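NAD nucleotidase (Haemophilus influenzae, PDB 3ZTV) breaks down NAD in the periplasm to adenosine and nicotinamide riboside, working as a zinc-containing 5'-nucleotidase that also has NAD pyrophosphatase activity. Local coordinates at residues G256-F260 and I283-T287; S14-I18 and V270-L274; P63-H67 and N94-F98. All blocks are in the same frame, centred on the assembly; numbering follows the deposited sequence.

Contact 1: G256-F260 and I283-T287; sequences GEPVF and IASIT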
ATOM      1  N   GLY A 256     -22.642   1.712   3.470  1.00  6.06           N
ATOM      2  CA  GLY A 256     -23.914   2.291   3.082  1.00  8.67           C
ATOM      3  C   GLY A 256     -24.163   3.677   3.650  1.00  9.24           C
ATOM      4  O   GLY A 256     -25.223   4.244   3.416  1.00 10.62           O
ATOM      5  N   GLU A 257     -23.192   4.241   4.376  1.00  7.63           N
ATOM      6  CA  GLU A 257     -23.356   5.575   4.969  1.00  8.22           C
ATOM      7  C   GLU A 257     -22.986   6.680   3.974  1.00  6.22           C
ATOM      8  O   GLU A 257     -22.146   6.475   3.107  1.00  6.47           O
ATOM      9  CB  GLU A 257     -22.518   5.692   6.247  1.00 10.48           C
ATOM     10  CG  GLU A 257     -22.767   4.542   7.241  1.00 13.98           C
ATOM     11  CD  GLU A 257     -24.218   4.367   7.616  1.00 14.93           C
ATOM     12  OE1 GLU A 257     -25.095   4.386   6.725  1.00 26.17           O
ATOM     13  OE2 GLU A 257     -24.493   4.189   8.824  1.00 30.64           O
ATOM     14  N   PRO A 258     -23.632   7.848   4.081  1.00  6.34           N
ATOM     15  CA  PRO A 258     -23.302   8.946   3.158  1.00  6.52           C
ATOM     16  C   PRO A 258     -21.923   9.536   3.430  1.00  7.29           C
ATOM     17  O   PRO A 258     -21.485   9.580   4.580  1.00  6.84           O
ATOM     18  CB  PRO A 258     -24.396   9.994   3.420  1.00  8.65           C
ATOM     19  CG  PRO A 258     -24.943   9.670   4.779  1.00 11.01           C
ATOM     20  CD  PRO A 258     -24.729   8.191   5.008  1.00  7.60           C
ATOM     21  N   VAL A 259     -21.251   9.951   2.360  1.00  5.57           N
ATOM     22  CA  VAL A 259     -19.984  10.672   2.441  1.00  5.08           C
ATOM     23  C   VAL A 259     -20.092  11.878   1.512  1.00  6.54           C
ATOM     24  O   VAL A 259     -20.518  11.739   0.358  1.00  6.24           O
ATOM     25  CB  VAL A 259     -18.793   9.803   1.967  1.00  4.47           C
ATOM     26  CG1 VAL A 259     -17.458  10.540   2.205  1.00  6.39           C
ATOM     27  CG2 VAL A 259     -18.775   8.415   2.648  1.00  6.67           C
ATOM     28  N   PHE A 260     -19.668  13.042   1.994  1.00  4.61           N
ATOM     29  CA  PHE A 260     -19.709  14.267   1.189  1.00  4.17           C
ATOM     30  C   PHE A 260     -18.294  14.714   0.839  1.00  4.66           C
ATOM     31  O   PHE A 260     -17.396  14.624   1.672  1.00  6.45           O
ATOM     32  CB  PHE A 260     -20.481  15.351   1.939  1.00  6.58           C
ATOM     33  CG  PHE A 260     -21.900  14.960   2.210  1.00  5.17           C
ATOM     34  CD1 PHE A 260     -22.867  15.124   1.230  1.00  6.29           C
ATOM     35  CD2 PHE A 260     -22.262  14.359   3.406  1.00  6.97           C
ATOM     36  CE1 PHE A 260     -24.185  14.726   1.447  1.00  7.83           C
ATOM     37  CE2 PHE A 260     -23.586  13.960   3.632  1.00  7.11           C
ATOM     38  CZ  PHE A 260     -24.540  14.147   2.654  1.00  7.72           C
ATOM     39  N   ILE A 283     -24.192   9.991  11.452  1.00  8.77           N
ATOM     40  CA  ILE A 283     -24.525  10.072  10.031  1.00  8.80           C
ATOM     41  C   ILE A 283     -24.725  11.539   9.630  1.00  9.27           C
ATOM     42  O   ILE A 283     -25.481  12.261  10.283  1.00  9.36           O
ATOM     43  CB  ILE A 283     -25.795   9.270   9.712  1.00  9.13           C
ATOM     44  CG1 ILE A 283     -25.613   7.797  10.105  1.00 11.63           C
ATOM     45  CG2 ILE A 283     -26.170   9.433   8.239  1.00 11.90           C
ATOM     46  CD1 ILE A 283     -24.488   7.102   9.374  1.00 13.64           C
ATOM     47  N   ALA A 284     -24.022  11.989   8.587  1.00  8.79           N
ATOM     48  CA  ALA A 284     -24.072  13.387   8.156  1.00  8.32           C
ATOM     49  C   ALA A 284     -25.211  13.658   7.175  1.00  7.08           C
ATOM     50  O   ALA A 284     -25.473  12.858   6.284  1.00  8.83           O
ATOM     51  CB  ALA A 284     -22.732  13.789   7.529  1.00  9.55           C
ATOM     52  N   SER A 285     -25.843  14.820   7.343  1.00  8.27           N
ATOM     53  CA  SER A 285     -26.804  15.355   6.380  1.00  8.08           C
ATOM     54  C   SER A 285     -26.502  16.832   6.165  1.00  7.45           C
ATOM     55  O   SER A 285     -25.947  17.496   7.047  1.00  8.77           O
ATOM     56  CB  SER A 285     -28.236  15.182   6.881  1.00  9.38           C
ATOM     57  OG  SER A 285     -28.383  15.747   8.161  1.00 13.88           O
ATOM     58  N   ILE A 286     -26.881  17.340   4.999  1.00  7.29           N
ATOM     59  CA  ILE A 286     -26.564  18.712   4.606  1.00  8.23           C
ATOM     60  C   ILE A 286     -27.706  19.682   4.920  1.00  8.79           C
ATOM     61  O   ILE A 286     -28.856  19.441   4.551  1.00  9.61           O
ATOM     62  CB  ILE A 286     -26.233  18.779   3.100  1.00  7.88           C
ATOM     63  CG1 ILE A 286     -25.075  17.826   2.767  1.00  8.94           C
ATOM     64  CG2 ILE A 286     -25.923  20.222   2.677  1.00  8.37           C
ATOM     65  CD1 ILE A 286     -23.864  17.975   3.684  1.00  9.50           C
ATOM     66  N   THR A 287     -27.382  20.771   5.610  1.00  8.19           N
ATOM     67  CA  THR A 287     -28.363  21.798   5.958  1.00  9.55           C
ATOM     68  C   THR A 287     -28.138  23.112   5.199  1.00  9.56           C
ATOM     69  O   THR A 287     -29.016  23.975   5.177  1.00  9.86           O
ATOM     70  CB  THR A 287     -28.329  22.114   7.469  1.00 10.82           C
ATOM     71  OG1 THR A 287     -27.029  22.608   7.818  1.00 11.00           O
ATOM     72  CG2 THR A 287     -28.626  20.873   8.294  1.00 14.19           C
TER
HETATM   73  O   HOH W   1     -22.291  10.093   7.272  1.00  9.11           O

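Contact 2: S14-I18 and V270-L274; sequences SILHI and VVGDL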
ATOM      1  N   SER A  14     -20.496  23.918  11.063  1.00  7.43           N
ATOM      2  CA  SER A  14     -20.483  24.843   9.933  1.00  6.72           C
ATOM      3  C   SER A  14     -19.078  24.882   9.323  1.00  6.27           C
ATOM      4  O   SER A  14     -18.207  25.611   9.794  1.00  7.25           O
ATOM      5  CB  SER A  14     -20.938  26.240  10.367  1.00  7.21           C
ATOM      6  OG  SER A  14     -22.276  26.170  10.841  1.00  8.45           O
ATOM      7  N   ILE A  15     -18.860  24.079   8.288  1.00  5.19           N
ATOM      8  CA  ILE A  15     -17.545  23.989   7.657  1.00  6.12           C
ATOM      9  C   ILE A  15     -17.341  25.151   6.677  1.00  6.04           C
ATOM     10  O   ILE A  15     -18.175  25.407   5.819  1.00  6.31           O
ATOM     11  CB  ILE A  15     -17.373  22.635   6.953  1.00  5.60           C
ATOM     12  CG1 ILE A  15     -17.635  21.498   7.953  1.00  7.57           C
ATOM     13  CG2 ILE A  15     -15.989  22.527   6.324  1.00  7.83           C
ATOM     14  CD1 ILE A  15     -17.596  20.131   7.337  1.00  8.49           C
ATOM     15  N   LEU A  16     -16.220  25.841   6.837  1.00  5.08           N
ATOM     16  CA  LEU A  16     -15.831  26.971   5.985  1.00  6.31           C
ATOM     17  C   LEU A  16     -14.422  26.676   5.508  1.00  6.59           C
ATOM     18  O   LEU A  16     -13.532  26.425   6.332  1.00  7.00           O
ATOM     19  CB  LEU A  16     -15.849  28.270   6.788  1.00  7.26           C
ATOM     20  CG  LEU A  16     -17.225  28.684   7.328  1.00  5.69           C
ATOM     21  CD1 LEU A  16     -17.103  29.780   8.386  1.00  8.38           C
ATOM     22  CD2 LEU A  16     -18.119  29.147   6.186  1.00  7.77           C
ATOM     23  N   HIS A  17     -14.199  26.657   4.196  1.00  5.12           N
ATOM     24  CA  HIS A  17     -12.930  26.137   3.707  1.00  4.79           C
ATOM     25  C   HIS A  17     -12.428  26.806   2.428  1.00  4.21           C
ATOM     26  O   HIS A  17     -13.206  27.286   1.593  1.00  4.83           O
ATOM     27  CB  HIS A  17     -13.039  24.620   3.512  1.00  4.78           C
ATOM     28  CG  HIS A  17     -13.940  24.222   2.390  1.00  5.70           C
ATOM     29  ND1 HIS A  17     -15.315  24.184   2.491  1.00  7.64           N
ATOM     30  CD2 HIS A  17     -13.645  23.820   1.137  1.00  3.70           C
ATOM     31  CE1 HIS A  17     -15.825  23.791   1.336  1.00  3.35           C
ATOM     32  NE2 HIS A  17     -14.829  23.560   0.498  1.00  7.64           N
ATOM     33  N   ILE A  18     -11.102  26.861   2.312  1.00  4.45           N
ATOM     34  CA  ILE A  18     -10.426  27.219   1.060  1.00  4.35           C
ATOM     35  C   ILE A  18      -9.332  26.191   0.755  1.00  3.46           C
ATOM     36  O   ILE A  18      -8.985  25.352   1.615  1.00  4.24           O
ATOM     37  CB  ILE A  18      -9.791  28.647   1.076  1.00  5.50           C
ATOM     38  CG1 ILE A  18      -8.513  28.728   1.925  1.00  5.44           C
ATOM     39  CG2 ILE A  18     -10.792  29.685   1.540  1.00  5.82           C
ATOM     40  CD1 ILE A  18      -7.700  30.015   1.667  1.00  6.11           C
ATOM     41  N   VAL A 270     -12.651  31.401  -3.740  1.00  5.31           N
ATOM     42  CA  VAL A 270     -13.887  30.845  -3.179  1.00  5.55           C
ATOM     43  C   VAL A 270     -13.739  30.533  -1.707  1.00  5.83           C
ATOM     44  O   VAL A 270     -12.698  30.018  -1.274  1.00  6.47           O
ATOM     45  CB  VAL A 270     -14.300  29.534  -3.929  1.00  6.55           C
ATOM     46  CG1 VAL A 270     -15.324  28.700  -3.130  1.00  6.88           C
ATOM     47  CG2 VAL A 270     -14.845  29.871  -5.307  1.00  7.48           C
ATOM     48  N   VAL A 271     -14.783  30.840  -0.943  1.00  6.21           N
ATOM     49  CA  VAL A 271     -14.949  30.281   0.391  1.00  5.64           C
ATOM     50  C   VAL A 271     -16.107  29.289   0.326  1.00  5.22           C
ATOM     51  O   VAL A 271     -17.240  29.679   0.023  1.00  6.17           O
ATOM     52  CB  VAL A 271     -15.219  31.375   1.444  1.00  5.72           C
ATOM     53  CG1 VAL A 271     -15.708  30.754   2.757  1.00  7.53           C
ATOM     54  CG2 VAL A 271     -13.968  32.219   1.677  1.00  6.43           C
ATOM     55  N   GLY A 272     -15.817  28.012   0.579  1.00  5.09           N
ATOM     56  CA  GLY A 272     -16.868  27.007   0.634  1.00  5.53           C
ATOM     57  C   GLY A 272     -17.544  27.026   1.994  1.00  5.12           C
ATOM     58  O   GLY A 272     -16.900  27.224   3.017  1.00  6.35           O
ATOM     59  N   ASP A 273     -18.850  26.790   1.990  1.00  5.47           N
ATOM     60  CA  ASP A 273     -19.714  26.963   3.165  1.00  5.21           C
ATOM     61  C   ASP A 273     -20.697  25.782   3.181  1.00  5.69           C
ATOM     62  O   ASP A 273     -21.630  25.735   2.376  1.00  6.79           O
ATOM     63  CB  ASP A 273     -20.427  28.310   2.957  1.00  5.76           C
ATOM     64  CG  ASP A 273     -21.509  28.627   3.983  1.00  7.24           C
ATOM     65  OD1 ASP A 273     -21.793  27.825   4.887  1.00  7.55           O
ATOM     66  OD2 ASP A 273     -22.093  29.732   3.846  1.00  7.97           O
ATOM     67  N   LEU A 274     -20.434  24.796   4.044  1.00  5.58           N
ATOM     68  CA  LEU A 274     -21.229  23.568   4.128  1.00  5.45           C
ATOM     69  C   LEU A 274     -21.725  23.370   5.553  1.00  7.30           C
ATOM     70  O   LEU A 274     -20.937  23.137   6.465  1.00  6.66           O
ATOM     71  CB  LEU A 274     -20.421  22.337   3.663  1.00  7.25           C
ATOM     72  CG  LEU A 274     -21.244  21.056   3.458  1.00  6.93           C
ATOM     73  CD1 LEU A 274     -22.056  21.195   2.184  1.00  8.25           C
ATOM     74  CD2 LEU A 274     -20.362  19.811   3.395  1.00  7.26           C
TER
HETATM   75  O   HOH W   2     -20.588  26.658   7.025  1.00  8.40           O

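Contact 3: P63-H67 and N94-F98; sequences PLVLH and NFHYF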
ATOM      1  N   PRO A  63     -18.528  26.915  13.877  1.00  8.32           N
ATOM      2  CA  PRO A  63     -17.728  26.986  12.650  1.00  6.79           C
ATOM      3  C   PRO A  63     -16.428  26.188  12.760  1.00  8.13           C
ATOM      4  O   PRO A  63     -15.798  26.128  13.818  1.00  9.49           O
ATOM      5  CB  PRO A  63     -17.434  28.489  12.510  1.00  8.36           C
ATOM      6  CG  PRO A  63     -17.490  29.018  13.901  1.00 10.48           C
ATOM      7  CD  PRO A  63     -18.525  28.187  14.625  1.00 10.06           C
ATOM      8  N   LEU A  64     -16.046  25.577  11.641  1.00  6.72           N
ATOM      9  CA  LEU A  64     -14.779  24.856  11.516  1.00  6.14           C
ATOM     10  C   LEU A  64     -14.101  25.391  10.259  1.00  6.82           C
ATOM     11  O   LEU A  64     -14.602  25.183   9.148  1.00  5.98           O
ATOM     12  CB  LEU A  64     -15.053  23.358  11.392  1.00  5.85           C
ATOM     13  CG  LEU A  64     -13.855  22.442  11.145  1.00  6.79           C
ATOM     14  CD1 LEU A  64     -12.896  22.498  12.333  1.00  7.32           C
ATOM     15  CD2 LEU A  64     -14.299  21.013  10.880  1.00  7.66           C
ATOM     16  N   VAL A  65     -12.975  26.080  10.435  1.00  5.30           N
ATOM     17  CA  VAL A  65     -12.370  26.861   9.364  1.00  5.41           C
ATOM     18  C   VAL A  65     -11.102  26.168   8.882  1.00  5.73           C
ATOM     19  O   VAL A  65     -10.166  25.982   9.656  1.00  6.09           O
ATOM     20  CB  VAL A  65     -12.098  28.300   9.839  1.00  6.42           C
ATOM     21  CG1 VAL A  65     -11.545  29.146   8.709  1.00  8.01           C
ATOM     22  CG2 VAL A  65     -13.386  28.921  10.384  1.00  8.37           C
ATOM     23  N   LEU A  66     -11.086  25.774   7.606  1.00  5.35           N
ATOM     24  CA  LEU A  66     -10.077  24.836   7.095  1.00  5.59           C
ATOM     25  C   LEU A  66      -9.369  25.311   5.833  1.00  5.02           C
ATOM     26  O   LEU A  66      -9.965  25.980   4.974  1.00  5.29           O
ATOM     27  CB  LEU A  66     -10.733  23.489   6.782  1.00  5.67           C
ATOM     28  CG  LEU A  66     -11.569  22.850   7.891  1.00  6.76           C
ATOM     29  CD1 LEU A  66     -12.314  21.638   7.338  1.00  7.31           C
ATOM     30  CD2 LEU A  66     -10.722  22.473   9.098  1.00  6.56           C
ATOM     31  N   HIS A  67      -8.099  24.924   5.719  1.00  4.52           N
ATOM     32  CA  HIS A  67      -7.302  25.170   4.515  1.00  4.29           C
ATOM     33  C   HIS A  67      -6.752  23.828   4.012  1.00  3.76           C
ATOM     34  O   HIS A  67      -5.999  23.154   4.724  1.00  4.10           O
ATOM     35  CB  HIS A  67      -6.160  26.131   4.828  1.00  5.40           C
ATOM     36  CG  HIS A  67      -5.442  26.637   3.613  1.00  5.40           C
ATOM     37  ND1 HIS A  67      -4.913  25.809   2.640  1.00  3.99           N
ATOM     38  CD2 HIS A  67      -5.163  27.902   3.225  1.00  5.32           C
ATOM     39  CE1 HIS A  67      -4.354  26.553   1.698  1.00  4.20           C
ATOM     40  NE2 HIS A  67      -4.479  27.825   2.036  1.00  5.80           N
ATOM     41  N   ASN A  94      -7.234  33.100  11.078  1.00  8.36           N
ATOM     42  CA  ASN A  94      -7.552  32.232  12.212  1.00  9.99           C
ATOM     43  C   ASN A  94      -8.196  30.906  11.804  1.00  8.20           C
ATOM     44  O   ASN A  94      -9.196  30.469  12.382  1.00  9.28           O
ATOM     45  CB  ASN A  94      -8.424  32.976  13.229  1.00 11.33           C
ATOM     46  CG  ASN A  94      -7.681  34.109  13.902  1.00 13.77           C
ATOM     47  OD1 ASN A  94      -7.980  35.284  13.682  1.00 17.42           O
ATOM     48  ND2 ASN A  94      -6.695  33.762  14.717  1.00 14.67           N
ATOM     49  N   PHE A  95      -7.613  30.268  10.796  1.00  7.27           N
ATOM     50  CA  PHE A  95      -7.991  28.903  10.441  1.00  7.49           C
ATOM     51  C   PHE A  95      -7.816  27.961  11.633  1.00  6.86           C
ATOM     52  O   PHE A  95      -6.883  28.123  12.425  1.00  7.54           O
ATOM     53  CB  PHE A  95      -7.107  28.416   9.293  1.00  6.43           C
ATOM     54  CG  PHE A  95      -7.378  29.105   7.991  1.00  6.77           C
ATOM     55  CD1 PHE A  95      -6.759  30.307   7.664  1.00  7.98           C
ATOM     56  CD2 PHE A  95      -8.253  28.547   7.091  1.00  7.02           C
ATOM     57  CE1 PHE A  95      -7.029  30.936   6.456  1.00  7.95           C
ATOM     58  CE2 PHE A  95      -8.524  29.175   5.885  1.00  6.99           C
ATOM     59  CZ  PHE A  95      -7.910  30.368   5.573  1.00  7.32           C
ATOM     60  N   HIS A  96      -8.686  26.969  11.753  1.00  5.82           N
ATOM     61  CA  HIS A  96      -8.496  25.935  12.768  1.00  6.47           C
ATOM     62  C   HIS A  96      -7.438  24.903  12.375  1.00  6.76           C
ATOM     63  O   HIS A  96      -6.689  24.417  13.228  1.00  6.89           O
ATOM     64  CB  HIS A  96      -9.805  25.202  13.055  1.00  8.02           C
ATOM     65  CG  HIS A  96     -10.869  26.065  13.651  1.00  8.62           C
ATOM     66  ND1 HIS A  96     -10.796  26.595  14.922  1.00 14.79           N
ATOM     67  CD2 HIS A  96     -12.051  26.476  13.140  1.00  6.07           C
ATOM     68  CE1 HIS A  96     -11.886  27.307  15.159  1.00  9.68           C
ATOM     69  NE2 HIS A  96     -12.669  27.238  14.099  1.00 11.47           N
ATOM     70  N   TYR A  97      -7.406  24.538  11.091  1.00  5.56           N
ATOM     71  CA  TYR A  97      -6.468  23.522  10.596  1.00  5.59           C
ATOM     72  C   TYR A  97      -6.039  23.775   9.167  1.00  6.08           C
ATOM     73  O   TYR A  97      -6.819  24.284   8.358  1.00  5.07           O
ATOM     74  CB  TYR A  97      -7.071  22.109  10.669  1.00  6.14           C
ATOM     75  CG  TYR A  97      -7.577  21.723  12.047  1.00  6.56           C
ATOM     76  CD1 TYR A  97      -6.703  21.274  13.030  1.00  7.58           C
ATOM     77  CD2 TYR A  97      -8.930  21.804  12.367  1.00  6.57           C
ATOM     78  CE1 TYR A  97      -7.160  20.936  14.291  1.00  7.58           C
ATOM     79  CE2 TYR A  97      -9.391  21.464  13.628  1.00  7.27           C
ATOM     80  CZ  TYR A  97      -8.508  21.027  14.579  1.00  8.18           C
ATOM     81  OH  TYR A  97      -8.986  20.691  15.822  1.00  8.87           O
ATOM     82  N   PHE A  98      -4.795  23.398   8.878  1.00  5.52           N
ATOM     83  CA  PHE A  98      -4.184  23.447   7.553  1.00  5.20           C
ATOM     84  C   PHE A  98      -3.605  22.060   7.308  1.00  5.31           C
ATOM     85  O   PHE A  98      -3.001  21.475   8.219  1.00  6.38           O
ATOM     86  CB  PHE A  98      -3.050  24.475   7.594  1.00  6.19           C
ATOM     87  CG  PHE A  98      -2.137  24.495   6.381  1.00  5.02           C
ATOM     88  CD1 PHE A  98      -2.607  24.801   5.114  1.00  5.53           C
ATOM     89  CD2 PHE A  98      -0.772  24.277   6.544  1.00  5.26           C
ATOM     90  CE1 PHE A  98      -1.740  24.843   4.024  1.00  6.05           C
ATOM     91  CE2 PHE A  98       0.085  24.331   5.468  1.00  6.45           C
ATOM     92  CZ  PHE A  98      -0.388  24.623   4.211  1.00  6.43           C
TER

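Contact 1: G256-F260 and I283-T287
Phe260 lays one face of its ring against Ile286, whose CD1 atom lies 3.7 Å from the ring centroid and only 3° off the ring normal, a well-centred CH-pi contact. Ile286 CG1 closes on the same ring at 3.5 Å from Phe260 CE1. The edge of the ring reaches Ala284: Phe260 CE2 is 3.4 Å from Ala284 O, near the ring plane, and 4.0 Å from Ala284 CB. Toward the start of both segments the partners are partly exposed residues: Pro258 CG rests 3.7 Å from Ile283 CG2, and the carboxylate of Glu257 borders the same isoleucine, with OE2 3.0 Å from Ile283 CD1. The backbones are bridged by water 1, which accepts from Ala284 N at 2.9 Å and lies 2.9 Å from Pro258 O, placed to donate to it. The axes of strands 258-260 and 284-286 come no nearer than 7.4 Å and lie at 55°, so the two are not sheet neighbours, and the water spans the gap between their backbones. Each pairs elsewhere: Val259 with Phe251 and Phe260 with Ile222 in one sheet, Ser285 with Lys277 in the other. Side chains meshing between two sheets in this way are the mark of the beta sandwich at the heart of the calcineurin-like metallophosphoesterase fold.

Contact 2: S14-I18 and V270-L274
Strands 14-18 and 270-274 run antiparallel inside the larger sheet of the metallophosphoesterase beta sandwich, and Leu274, His17 and Gly272 give up the most surface to the pairing. Leu274 forms a hydrogen-bonded pair with Ile15: Ile15 N donates to Leu274 O at 2.9 Å and Leu274 N to Ile15 O at 2.9 Å. The two side chains stand next to each other, CB to CB at 4.5 Å, and Leu274 continues onto Met262 of the facing sheet. Two residues along, His17 and Gly272 repeat the pattern, with His17 N to Gly272 O at 3.0 Å and Gly272 N to His17 O at 2.9 Å. The imidazole of His17 folds back across the glycine, so that Gly272 N lies over one face of the ring; a side chain at position 272 would run into it. Glycine thus makes room for the histidine, which also touches Met262. Between these pairs sits the non-hydrogen-bonded pair of Leu16 and Asp273, where Leu16 CA makes a CA-H...O contact of 3.2 Å with Gly272 O. Leu16 turns to the other side of the sheet and packs on Leu53 and Leu56 of helix 46-59. Asp273, on this same side, is buried but well compensated by a salt bridge to Arg288 and a hydrogen bond to Tyr60. Water 2 completes its surroundings, donating to Asp273 OD1 at 2.7 Å and to Ile15 O at 3.0 Å.

Contact 3: P63-H67 and N94-F98
A beta-alpha-beta crossover brings strand 63-67 alongside strand 97-99 as parallel neighbours, and the hydrogen bonds record how the chain enters the second strand. Val65 O takes a short bond from His96 N at 2.7 Å and a weak one from Tyr97 N at 3.4 Å. Two residues on, His67 N donates to Tyr97 O at 3.0 Å, while the backbone of His67 also bonds to Thr99, carrying the ladder forward. Before the strand, Asn94 O is taken up by Arg57. The buried polar side chains are satisfied outside the pair: Tyr97 OH bonds to Asp144, and His67 uses both ring nitrogens, ND1 with the backbone N of Gly69 and NE2 with ND1 of His21. The imidazole so bonded lies about 6 Å from the side chains of the zinc ligands Asp20 and Asp70. On the opposite face of the sheet, Leu66 CD2 packs 3.8 Å from Tyr97 CD2. His67 also joins an aromatic cluster. Its edge points to the face of Phe95, and its own face receives the edge of Phe98 at a centroid distance of 5.1 Å, with His67 ND1 3.5 Å from Phe98 CD1.

In the fold
Contacts 2 and 3 are buried and lie within one sheet, where strands 11-18 and 63-67 are neighbours: Leu16 O lies 2.8 Å from Leu66 N, and the two centres are about 9 Å apart. Both rest on backbone pairing, antiparallel in contact 2 and parallel in contact 3, the latter adding aromatic packing close to the zinc site. Contact 1 lies farther out, partly exposed and remote from the metals. It spans the two sheets, so side-chain packing and a water replace direct backbone bonds. Strand 284-295 borders strand 270-278, and Ile286 CD1 meets Leu274 CD2 at 4.0 Å, linking contact 1 to contact 2.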